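Nrps/pks (Streptomyces albus, PDB 4OPF) probably catalyses, or descends from enzymes that catalyse, decarboxylative Claisen condensation in oxazolomycin biosynthesis, as a ketosynthase domain of an AT-less hybrid NRPS/PKS. Local coordinates at residues Glu86-Phe90 and Arg423-Arg428; Pro79-Leu84 and Ala185-Leu189; Ser15-Pro19 and Ala224-Val229. One frame throughout, in Å; residues are numbered along the deposited sequence.

Contact 1 (Glu86-Phe90 and Arg423-Arg428); sequences EETLF and RPRLAR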
ATOM      1  N   GLU A  86      22.187   2.070  -0.821  1.00 25.99           N
ATOM      2  CA  GLU A  86      23.136   2.442  -1.886  1.00 28.62           C
ATOM      3  C   GLU A  86      22.404   2.862  -3.122  1.00 26.34           C
ATOM      4  O   GLU A  86      22.713   3.897  -3.704  1.00 26.13           O
ATOM      5  CB  GLU A  86      24.067   1.304  -2.332  1.00 30.80           C
ATOM      6  CG  GLU A  86      25.156   0.950  -1.414  1.00 36.88           C
ATOM      7  CD  GLU A  86      26.193  -0.020  -2.015  1.00 39.06           C
ATOM      8  OE1 GLU A  86      26.088  -0.470  -3.198  1.00 40.97           O
ATOM      9  OE2 GLU A  86      27.142  -0.352  -1.258  1.00 43.37           O
ATOM     10  N   GLU A  87      21.505   2.024  -3.578  1.00 25.43           N
ATOM     11  CA  GLU A  87      20.852   2.339  -4.850  1.00 27.14           C
ATOM     12  C   GLU A  87      19.962   3.562  -4.770  1.00 25.37           C
ATOM     13  O   GLU A  87      19.791   4.245  -5.762  1.00 25.14           O
ATOM     14  CB  GLU A  87      20.052   1.181  -5.363  1.00 28.60           C
ATOM     15  CG  GLU A  87      20.936   0.058  -5.821  1.00 34.12           C
ATOM     16  CD  GLU A  87      21.836   0.459  -7.006  1.00 36.64           C
ATOM     17  OE1 GLU A  87      21.438   1.236  -7.936  1.00 39.61           O
ATOM     18  OE2 GLU A  87      22.965  -0.017  -6.980  1.00 38.48           O
ATOM     19  N   THR A  88      19.345   3.822  -3.618  1.00 24.06           N
ATOM     20  CA  THR A  88      18.549   5.046  -3.472  1.00 22.52           C
ATOM     21  C   THR A  88      19.497   6.241  -3.537  1.00 22.82           C
ATOM     22  O   THR A  88      19.189   7.207  -4.235  1.00 22.55           O
ATOM     23  CB  THR A  88      17.722   5.028  -2.194  1.00 23.15           C
ATOM     24  OG1 THR A  88      16.839   3.892  -2.231  1.00 21.45           O
ATOM     25  CG2 THR A  88      16.963   6.344  -2.014  1.00 23.15           C
ATOM     26  N   LEU A  89      20.630   6.187  -2.833  1.00 22.38           N
ATOM     27  CA  LEU A  89      21.622   7.226  -2.962  1.00 24.01           C
ATOM     28  C   LEU A  89      22.006   7.441  -4.433  1.00 24.84           C
ATOM     29  O   LEU A  89      22.083   8.586  -4.879  1.00 24.02           O
ATOM     30  CB  LEU A  89      22.852   6.937  -2.140  1.00 26.12           C
ATOM     31  CG  LEU A  89      23.994   7.934  -2.295  1.00 28.00           C
ATOM     32  CD1 LEU A  89      23.611   9.352  -1.848  1.00 30.08           C
ATOM     33  CD2 LEU A  89      25.164   7.415  -1.525  1.00 28.29           C
ATOM     34  N   PHE A  90      22.231   6.362  -5.173  1.00 23.99           N
ATOM     35  CA  PHE A  90      22.619   6.497  -6.551  1.00 25.58           C
ATOM     36  C   PHE A  90      21.501   7.056  -7.426  1.00 25.27           C
ATOM     37  O   PHE A  90      21.765   7.758  -8.410  1.00 25.35           O
ATOM     38  CB  PHE A  90      23.134   5.169  -7.133  1.00 27.81           C
ATOM     39  CG  PHE A  90      24.365   4.599  -6.452  1.00 29.46           C
ATOM     40  CD1 PHE A  90      25.219   5.370  -5.706  1.00 31.60           C
ATOM     41  CD2 PHE A  90      24.631   3.252  -6.552  1.00 31.40           C
ATOM     42  CE1 PHE A  90      26.329   4.815  -5.068  1.00 33.81           C
ATOM     43  CE2 PHE A  90      25.751   2.685  -5.922  1.00 33.65           C
ATOM     44  CZ  PHE A  90      26.595   3.470  -5.187  1.00 33.22           C
ATOM     45  N   ARG A 423      28.485   9.534  -8.433  1.00 45.98           N
ATOM     46  CA  ARG A 423      28.282   8.629  -7.319  1.00 48.38           C
ATOM     47  C   ARG A 423      29.450   8.767  -6.360  1.00 49.42           C
ATOM     48  O   ARG A 423      30.559   8.756  -6.780  1.00 52.60           O
ATOM     49  CB  ARG A 423      28.257   7.201  -7.821  1.00 46.92           C
ATOM     50  CG  ARG A 423      27.051   6.844  -8.641  1.00 48.90           C
ATOM     51  CD  ARG A 423      27.294   5.496  -9.305  1.00 52.65           C
ATOM     52  NE  ARG A 423      26.030   4.948  -9.706  1.00 55.83           N
ATOM     53  CZ  ARG A 423      25.714   3.655  -9.763  1.00 57.65           C
ATOM     54  NH1 ARG A 423      26.620   2.703  -9.425  1.00 53.29           N
ATOM     55  NH2 ARG A 423      24.457   3.322 -10.156  1.00 49.94           N
ATOM     56  N   PRO A 424      29.212   8.908  -5.072  1.00 52.74           N
ATOM     57  CA  PRO A 424      30.405   8.860  -4.209  1.00 54.60           C
ATOM     58  C   PRO A 424      31.121   7.521  -4.280  1.00 57.68           C
ATOM     59  O   PRO A 424      30.506   6.502  -4.607  1.00 55.84           O
ATOM     60  CB  PRO A 424      29.842   9.064  -2.813  1.00 54.23           C
ATOM     61  CG  PRO A 424      28.441   8.600  -2.908  1.00 56.64           C
ATOM     62  CD  PRO A 424      27.960   8.916  -4.302  1.00 53.84           C
ATOM     63  N   ARG A 425      32.424   7.529  -4.031  1.00 64.32           N
ATOM     64  CA  ARG A 425      33.197   6.284  -3.971  1.00 75.18           C
ATOM     65  C   ARG A 425      32.977   5.664  -2.596  1.00 73.69           C
ATOM     66  O   ARG A 425      33.426   6.205  -1.585  1.00 75.95           O
ATOM     67  CB  ARG A 425      34.703   6.531  -4.163  1.00 85.73           C
ATOM     68  CG  ARG A 425      35.102   7.180  -5.486  1.00 95.77           C
ATOM     69  CD  ARG A 425      36.513   7.774  -5.402  1.00108.19           C
ATOM     70  NE  ARG A 425      36.633   9.024  -6.164  1.00111.68           N
ATOM     71  CZ  ARG A 425      37.498   9.259  -7.153  1.00112.32           C
ATOM     72  NH1 ARG A 425      37.479  10.443  -7.754  1.00111.49           N
ATOM     73  NH2 ARG A 425      38.383   8.341  -7.544  1.00109.58           N
ATOM     74  N   LEU A 426      32.281   4.535  -2.564  1.00 68.85           N
ATOM     75  CA  LEU A 426      32.011   3.836  -1.322  1.00 62.73           C
ATOM     76  C   LEU A 426      33.149   2.845  -1.037  1.00 64.65           C
ATOM     77  O   LEU A 426      33.712   2.269  -1.939  1.00 67.77           O
ATOM     78  CB  LEU A 426      30.675   3.118  -1.436  1.00 56.93           C
ATOM     79  CG  LEU A 426      29.446   3.979  -1.667  1.00 52.15           C
ATOM     80  CD1 LEU A 426      28.235   3.080  -1.720  1.00 51.08           C
ATOM     81  CD2 LEU A 426      29.268   5.010  -0.566  1.00 51.47           C
ATOM     82  N   ALA A 427      33.503   2.672   0.222  1.00 69.35           N
ATOM     83  CA  ALA A 427      34.608   1.775   0.583  1.00 73.34           C
ATOM     84  C   ALA A 427      34.032   0.463   1.086  1.00 72.35           C
ATOM     85  O   ALA A 427      33.790   0.321   2.287  1.00 67.93           O
ATOM     86  CB  ALA A 427      35.504   2.409   1.646  1.00 71.90           C
ATOM     87  N   ARG A 428      33.828  -0.487   0.170  1.00 69.29           N
ATOM     88  CA  ARG A 428      33.127  -1.732   0.479  1.00 72.80           C
ATOM     89  C   ARG A 428      33.908  -2.871   1.144  1.00 76.66           C
ATOM     90  O   ARG A 428      35.023  -3.203   0.740  1.00 74.93           O
ATOM     91  CB  ARG A 428      32.506  -2.276  -0.787  1.00 78.44           C
ATOM     92  CG  ARG A 428      31.253  -1.511  -1.165  1.00 78.32           C
ATOM     93  CD  ARG A 428      31.264  -1.217  -2.645  1.00 76.18           C
ATOM     94  NE  ARG A 428      29.921  -0.908  -3.097  1.00 72.20           N
ATOM     95  CZ  ARG A 428      29.646  -0.083  -4.096  1.00 71.58           C
ATOM     96  NH1 ARG A 428      30.619   0.552  -4.731  1.00 75.27           N
ATOM     97  NH2 ARG A 428      28.387   0.120  -4.451  1.00 66.59           N
TER
HETATM   98  O   HOH W   1      24.349   0.685  -9.628  1.00 43.96           O
HETATM   99  O   HOH W   2      23.731   7.156 -10.291  1.00 35.92           O
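Phe90, whose ring presents both a face and an edge to the incoming chain, is the apolar centre of this contact. Phe90 CZ lies 3.9 Å from Leu426 CD1, while the preceding residue, Leu89, brings CD2 to 3.7 Å from Pro424 CG. Over one face of the ring lies the Arg423 guanidinium, nearly flat on it: the planes make 20°, the centres are 4.0 Å apart, and Arg423 CZ sits off-centre over the ring in a cation-pi contact. Arg423 CD adds a CH-pi contact over the same ring. In fold terms, a C-terminal tail without regular structure, following the last strand of the thiolase-fold ketosynthase, runs back over helix 79-95 of the N-terminal half. Two of its arginines, Arg423 and Arg428, pin the tail in addition to the apolar packing. Water 2 links Phe90 O (2.8 Å) to Arg423 NE (3.2 Å), and water 1 joins Glu87 OE2 (3.1 Å) to Arg423 NH2 (2.7 Å). Glu87 itself is held chiefly by Ser15 and Arg17 of strand 9-17. At the outer edge Arg428 forms a salt bridge with Glu86: Arg428 NH2 donates to Glu86 OE1 at 2.7 Å, and Arg428 NE makes a weak second bond to Glu86 OE2 at 3.4 Å. Glu86 OE1 also pairs with Arg17, so one carboxylate serves two arginines.

Contact 2 (Pro79-Leu84 and Ala185-Leu189); sequences PQALLL and AGVTL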
ATOM      1  N   PRO A  79      20.478  -7.795   4.100  1.00 30.98           N
ATOM      2  CA  PRO A  79      21.297  -7.153   3.068  1.00 30.95           C
ATOM      3  C   PRO A  79      20.530  -6.457   1.963  1.00 28.27           C
ATOM      4  O   PRO A  79      21.092  -5.573   1.313  1.00 27.52           O
ATOM      5  CB  PRO A  79      22.167  -8.297   2.500  1.00 33.94           C
ATOM      6  CG  PRO A  79      21.689  -9.559   3.153  1.00 36.31           C
ATOM      7  CD  PRO A  79      20.917  -9.182   4.394  1.00 34.95           C
ATOM      8  N   GLN A  80      19.265  -6.825   1.752  1.00 26.07           N
ATOM      9  CA  GLN A  80      18.416  -6.093   0.814  1.00 25.44           C
ATOM     10  C   GLN A  80      18.272  -4.647   1.260  1.00 25.43           C
ATOM     11  O   GLN A  80      18.177  -3.758   0.424  1.00 25.02           O
ATOM     12  CB  GLN A  80      17.042  -6.756   0.695  1.00 26.24           C
ATOM     13  CG  GLN A  80      17.071  -8.200   0.196  1.00 28.23           C
ATOM     14  CD  GLN A  80      15.675  -8.810   0.073  1.00 30.80           C
ATOM     15  OE1 GLN A  80      15.308  -9.265  -0.995  1.00 29.44           O
ATOM     16  NE2 GLN A  80      14.896  -8.840   1.181  1.00 28.72           N
ATOM     17  N   ALA A  81      18.276  -4.397   2.577  1.00 26.18           N
ATOM     18  CA  ALA A  81      18.111  -3.057   3.061  1.00 25.43           C
ATOM     19  C   ALA A  81      19.372  -2.236   2.761  1.00 26.63           C
ATOM     20  O   ALA A  81      19.289  -1.066   2.347  1.00 26.89           O
ATOM     21  CB  ALA A  81      17.782  -3.053   4.549  1.00 26.86           C
ATOM     22  N   LEU A  82      20.534  -2.824   2.954  1.00 25.82           N
ATOM     23  CA  LEU A  82      21.785  -2.134   2.678  1.00 26.94           C
ATOM     24  C   LEU A  82      21.926  -1.821   1.192  1.00 27.14           C
ATOM     25  O   LEU A  82      22.372  -0.754   0.826  1.00 26.74           O
ATOM     26  CB  LEU A  82      22.958  -2.972   3.111  1.00 28.54           C
ATOM     27  CG  LEU A  82      22.943  -3.309   4.603  1.00 32.73           C
ATOM     28  CD1 LEU A  82      24.022  -4.294   4.993  1.00 35.61           C
ATOM     29  CD2 LEU A  82      23.194  -2.029   5.354  1.00 33.07           C
ATOM     30  N   LEU A  83      21.530  -2.754   0.336  1.00 25.56           N
ATOM     31  CA  LEU A  83      21.572  -2.526  -1.077  1.00 25.61           C
ATOM     32  C   LEU A  83      20.631  -1.411  -1.511  1.00 24.71           C
ATOM     33  O   LEU A  83      20.972  -0.634  -2.385  1.00 24.41           O
ATOM     34  CB  LEU A  83      21.178  -3.814  -1.776  1.00 27.96           C
ATOM     35  CG  LEU A  83      21.227  -3.883  -3.282  1.00 29.58           C
ATOM     36  CD1 LEU A  83      22.582  -3.530  -3.787  1.00 30.92           C
ATOM     37  CD2 LEU A  83      20.836  -5.287  -3.756  1.00 31.16           C
ATOM     38  N   LEU A  84      19.430  -1.370  -0.952  1.00 23.91           N
ATOM     39  CA  LEU A  84      18.489  -0.290  -1.237  1.00 24.06           C
ATOM     40  C   LEU A  84      19.028   1.076  -0.823  1.00 24.63           C
ATOM     41  O   LEU A  84      18.771   2.078  -1.489  1.00 24.38           O
ATOM     42  CB  LEU A  84      17.179  -0.495  -0.502  1.00 24.52           C
ATOM     43  CG  LEU A  84      16.202  -1.383  -1.218  1.00 27.87           C
ATOM     44  CD1 LEU A  84      15.002  -1.531  -0.287  1.00 27.94           C
ATOM     45  CD2 LEU A  84      15.734  -0.787  -2.557  1.00 28.39           C
ATOM     46  N   ALA A 185      10.949   1.487  -5.462  1.00 19.90           N
ATOM     47  CA  ALA A 185      12.019   0.546  -5.625  1.00 21.50           C
ATOM     48  C   ALA A 185      11.467  -0.856  -5.662  1.00 21.72           C
ATOM     49  O   ALA A 185      10.408  -1.140  -5.133  1.00 21.32           O
ATOM     50  CB  ALA A 185      12.977   0.607  -4.442  1.00 21.66           C
ATOM     51  N   GLY A 186      12.285  -1.740  -6.184  1.00 22.90           N
ATOM     52  CA  GLY A 186      12.064  -3.177  -6.072  1.00 22.47           C
ATOM     53  C   GLY A 186      13.393  -3.798  -5.762  1.00 23.61           C
ATOM     54  O   GLY A 186      14.415  -3.357  -6.285  1.00 23.96           O
ATOM     55  N   VAL A 187      13.386  -4.843  -4.949  1.00 23.52           N
ATOM     56  CA  VAL A 187      14.617  -5.487  -4.552  1.00 24.47           C
ATOM     57  C   VAL A 187      14.382  -6.982  -4.312  1.00 26.11           C
ATOM     58  O   VAL A 187      13.366  -7.386  -3.751  1.00 24.76           O
ATOM     59  CB  VAL A 187      15.223  -4.837  -3.267  1.00 26.07           C
ATOM     60  CG1 VAL A 187      14.336  -5.058  -2.042  1.00 26.30           C
ATOM     61  CG2 VAL A 187      16.600  -5.356  -2.974  1.00 27.69           C
ATOM     62  N   THR A 188      15.348  -7.792  -4.741  1.00 28.12           N
ATOM     63  CA  THR A 188      15.416  -9.211  -4.368  1.00 30.20           C
ATOM     64  C   THR A 188      16.842  -9.628  -4.275  1.00 30.43           C
ATOM     65  O   THR A 188      17.598  -9.422  -5.203  1.00 31.06           O
ATOM     66  CB  THR A 188      14.786 -10.137  -5.427  1.00 34.56           C
ATOM     67  OG1 THR A 188      13.390  -9.888  -5.510  1.00 36.87           O
ATOM     68  CG2 THR A 188      15.007 -11.618  -5.075  1.00 36.21           C
ATOM     69  N   LEU A 189      17.205 -10.191  -3.143  1.00 30.86           N
ATOM     70  CA  LEU A 189      18.419 -10.954  -3.000  1.00 35.02           C
ATOM     71  C   LEU A 189      18.000 -12.366  -2.571  1.00 38.37           C
ATOM     72  O   LEU A 189      17.051 -12.536  -1.814  1.00 35.44           O
ATOM     73  CB  LEU A 189      19.331 -10.368  -1.932  1.00 33.44           C
ATOM     74  CG  LEU A 189      20.014  -9.057  -2.338  1.00 35.62           C
ATOM     75  CD1 LEU A 189      20.880  -8.540  -1.184  1.00 36.21           C
ATOM     76  CD2 LEU A 189      20.891  -9.238  -3.570  1.00 36.44           C
TER
HETATM   77  O   HOH W   3      12.734  -9.175  -1.963  1.00 31.62           O
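The first six residues of helix 79-95 cross the end of strand 181-188 with their axes 8.7 Å apart at closest approach and their N-to-C directions at 139°, so the two run roughly antiparallel, but obliquely. This is the helix-on-sheet layering of the thiolase fold, in which helices cover the central mixed sheet; here the strand lies between strands 107-112 and 226-234. The backbones come nearest where the helix begins and the strand has just ended, with Gln80 CA and Leu189 CA 6.2 Å apart. Alternation along the strand turns Ala185 and Val187, and then Leu189 just beyond it, toward the helix, whereas the CA-to-CB bond of Thr188 points away. Leu84 bridges two of these residues: its CD2 is 3.6 Å from Ala185 CB and its CD1 is 4.0 Å from Val187 CG1. One residue earlier, Leu83 CD2 packs against Leu189 CD2 at 4.0 Å and more loosely against Val187 CG2 at 4.3 Å. Pro79 CB closes the N-terminal end of the layer against Leu189 CD1 at 3.9 Å. Leu83, Leu84 and Val187 all touch Val227 of the adjoining strand, extending the apolar layer across the sheet. Gln80 supplies the polar connection. While its NE2 bonds to the carbonyl of Arg114, its OE1 accepts a hydrogen bond from the backbone Leu189 N at 3.0 Å, and water 3 donates both to Gln80 OE1 at 2.8 Å and to Val187 O at 2.6 Å.

Contact 3 (Ser15-Pro19 and Ala224-Val229); sequences SGRFP and AEGVGV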
ATOM      1  N   SER A  15      18.301   4.400 -10.754  1.00 23.90           N
ATOM      2  CA  SER A  15      19.477   3.601 -10.576  1.00 25.83           C
ATOM      3  C   SER A  15      19.052   2.176 -10.471  1.00 25.58           C
ATOM      4  O   SER A  15      17.890   1.860 -10.178  1.00 26.94           O
ATOM      5  CB  SER A  15      20.182   3.943  -9.283  1.00 29.65           C
ATOM      6  OG  SER A  15      21.497   3.355  -9.326  1.00 33.97           O
ATOM      7  N   GLY A  16      19.983   1.284 -10.694  1.00 25.23           N
ATOM      8  CA  GLY A  16      19.717  -0.143 -10.510  1.00 26.57           C
ATOM      9  C   GLY A  16      20.904  -1.055 -10.762  1.00 26.85           C
ATOM     10  O   GLY A  16      21.938  -0.595 -11.214  1.00 27.53           O
ATOM     11  N   ARG A  17      20.729  -2.333 -10.451  1.00 26.33           N
ATOM     12  CA  ARG A  17      21.785  -3.310 -10.515  1.00 29.60           C
ATOM     13  C   ARG A  17      21.135  -4.638 -10.791  1.00 28.85           C
ATOM     14  O   ARG A  17      20.212  -4.993 -10.104  1.00 27.02           O
ATOM     15  CB  ARG A  17      22.478  -3.338  -9.146  1.00 33.84           C
ATOM     16  CG  ARG A  17      23.806  -3.960  -9.163  1.00 40.23           C
ATOM     17  CD  ARG A  17      24.566  -3.906  -7.834  1.00 41.85           C
ATOM     18  NE  ARG A  17      24.440  -2.606  -7.165  1.00 46.18           N
ATOM     19  CZ  ARG A  17      25.107  -2.271  -6.033  1.00 49.37           C
ATOM     20  NH1 ARG A  17      24.935  -1.080  -5.478  1.00 42.99           N
ATOM     21  NH2 ARG A  17      25.968  -3.140  -5.463  1.00 47.26           N
ATOM     22  N   PHE A  18      21.602  -5.374 -11.801  1.00 29.42           N
ATOM     23  CA  PHE A  18      20.994  -6.644 -12.209  1.00 28.57           C
ATOM     24  C   PHE A  18      22.089  -7.610 -12.614  1.00 30.02           C
ATOM     25  O   PHE A  18      23.225  -7.206 -12.787  1.00 29.65           O
ATOM     26  CB  PHE A  18      20.039  -6.383 -13.387  1.00 30.12           C
ATOM     27  CG  PHE A  18      18.905  -5.471 -13.038  1.00 28.37           C
ATOM     28  CD1 PHE A  18      17.866  -5.926 -12.271  1.00 27.06           C
ATOM     29  CD2 PHE A  18      18.920  -4.155 -13.418  1.00 29.74           C
ATOM     30  CE1 PHE A  18      16.831  -5.078 -11.891  1.00 27.61           C
ATOM     31  CE2 PHE A  18      17.898  -3.302 -13.053  1.00 28.83           C
ATOM     32  CZ  PHE A  18      16.842  -3.763 -12.272  1.00 26.91           C
ATOM     33  N   PRO A  19      21.777  -8.905 -12.714  1.00 31.47           N
ATOM     34  CA  PRO A  19      22.816  -9.850 -13.125  1.00 34.29           C
ATOM     35  C   PRO A  19      23.470  -9.407 -14.421  1.00 33.56           C
ATOM     36  O   PRO A  19      22.794  -8.968 -15.323  1.00 33.93           O
ATOM     37  CB  PRO A  19      22.048 -11.167 -13.278  1.00 35.30           C
ATOM     38  CG  PRO A  19      20.882 -11.012 -12.346  1.00 33.78           C
ATOM     39  CD  PRO A  19      20.497  -9.571 -12.436  1.00 32.13           C
ATOM     40  N   ALA A 224      16.531 -14.999  -9.890  1.00 44.68           N
ATOM     41  CA  ALA A 224      17.579 -14.027 -10.018  1.00 41.80           C
ATOM     42  C   ALA A 224      17.448 -12.917  -8.954  1.00 37.83           C
ATOM     43  O   ALA A 224      16.418 -12.744  -8.325  1.00 38.57           O
ATOM     44  CB  ALA A 224      17.513 -13.400 -11.386  1.00 41.36           C
ATOM     45  N   GLU A 225      18.491 -12.136  -8.845  1.00 34.94           N
ATOM     46  CA  GLU A 225      18.572 -11.034  -7.923  1.00 33.64           C
ATOM     47  C   GLU A 225      18.423  -9.790  -8.740  1.00 32.87           C
ATOM     48  O   GLU A 225      18.549  -9.810  -9.965  1.00 32.67           O
ATOM     49  CB  GLU A 225      19.894 -11.071  -7.191  1.00 33.10           C
ATOM     50  CG  GLU A 225      19.984 -12.290  -6.317  1.00 34.70           C
ATOM     51  CD  GLU A 225      21.233 -12.298  -5.448  1.00 38.87           C
ATOM     52  OE1 GLU A 225      22.326 -11.846  -5.910  1.00 38.35           O
ATOM     53  OE2 GLU A 225      21.110 -12.776  -4.294  1.00 40.27           O
ATOM     54  N   GLY A 226      18.109  -8.707  -8.056  1.00 29.90           N
ATOM     55  CA  GLY A 226      18.074  -7.406  -8.686  1.00 28.74           C
ATOM     56  C   GLY A 226      17.599  -6.314  -7.746  1.00 26.73           C
ATOM     57  O   GLY A 226      16.968  -6.578  -6.715  1.00 26.70           O
ATOM     58  N   VAL A 227      17.899  -5.084  -8.134  1.00 26.72           N
ATOM     59  CA  VAL A 227      17.410  -3.888  -7.452  1.00 25.17           C
ATOM     60  C   VAL A 227      17.302  -2.730  -8.435  1.00 25.83           C
ATOM     61  O   VAL A 227      18.138  -2.534  -9.330  1.00 25.33           O
ATOM     62  CB  VAL A 227      18.320  -3.523  -6.241  1.00 24.94           C
ATOM     63  CG1 VAL A 227      19.744  -3.302  -6.680  1.00 26.81           C
ATOM     64  CG2 VAL A 227      17.832  -2.296  -5.456  1.00 24.07           C
ATOM     65  N   GLY A 228      16.252  -1.955  -8.247  1.00 23.71           N
ATOM     66  CA  GLY A 228      16.024  -0.755  -9.037  1.00 22.66           C
ATOM     67  C   GLY A 228      15.326   0.278  -8.201  1.00 20.68           C
ATOM     68  O   GLY A 228      14.473  -0.055  -7.358  1.00 20.53           O
ATOM     69  N   VAL A 229      15.706   1.527  -8.392  1.00 20.65           N
ATOM     70  CA  VAL A 229      15.071   2.643  -7.702  1.00 21.11           C
ATOM     71  C   VAL A 229      14.770   3.762  -8.672  1.00 23.17           C
ATOM     72  O   VAL A 229      15.640   4.127  -9.488  1.00 23.44           O
ATOM     73  CB  VAL A 229      15.984   3.185  -6.584  1.00 21.49           C
ATOM     74  CG1 VAL A 229      15.283   4.264  -5.821  1.00 21.60           C
ATOM     75  CG2 VAL A 229      16.426   2.043  -5.650  1.00 22.05           C
TER
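Antiparallel strand pairing deep in the central sheet joins the end of strand 9-17 to the start of strand 226-234. Ser15 and Val229 form a hydrogen-bonded pair, with Ser15 N to Val229 O at 3.0 Å and Val229 N to Ser15 O at 2.8 Å. Arg17 and Val227 repeat the pattern: Arg17 N to Val227 O is 2.8 Å and Val227 N to Arg17 O is 3.0 Å. Between them, Gly16 and Gly228 make a non-hydrogen-bonded pair whose CA atoms are only 4.0 Å apart. A CB on Gly16 would clash with Val227 O. The pairing belongs to the N-terminal half of the thiolase fold, and the face carrying Ser15, Arg17, Val227 and Val229 is covered by helix 79-95; Arg17 forms salt bridges there with Glu86 and Glu87. Beyond the strand, the Phe18 ring presents one face to Val227 O, 3.4 Å from Phe18 CZ, and Pro19 CG touches Ala224 CB at 4.2 Å.

The three contacts illustrate how chemistry changes from sheet to surface. Contact 3, deepest in the chain, relies on backbone hydrogen bonds between strands; contact 2, also buried, lays aliphatic side chains of a helix on the same sheet; contact 1, partly exposed, secures an irregular tail with charge, cation-pi stacking and water. Helix 79-95 serves both contacts 1 and 2. Strands 181-188 and 226-234 are sheet neighbours, so contacts 2 and 3 join through Thr188 N to Gly226 O at 2.8 Å. Contacts 1 and 3 meet through side chains: Arg17 NH1 forms a salt bridge with Glu86 OE1 at 2.6 Å, tying the sheet to the helix beneath the tail.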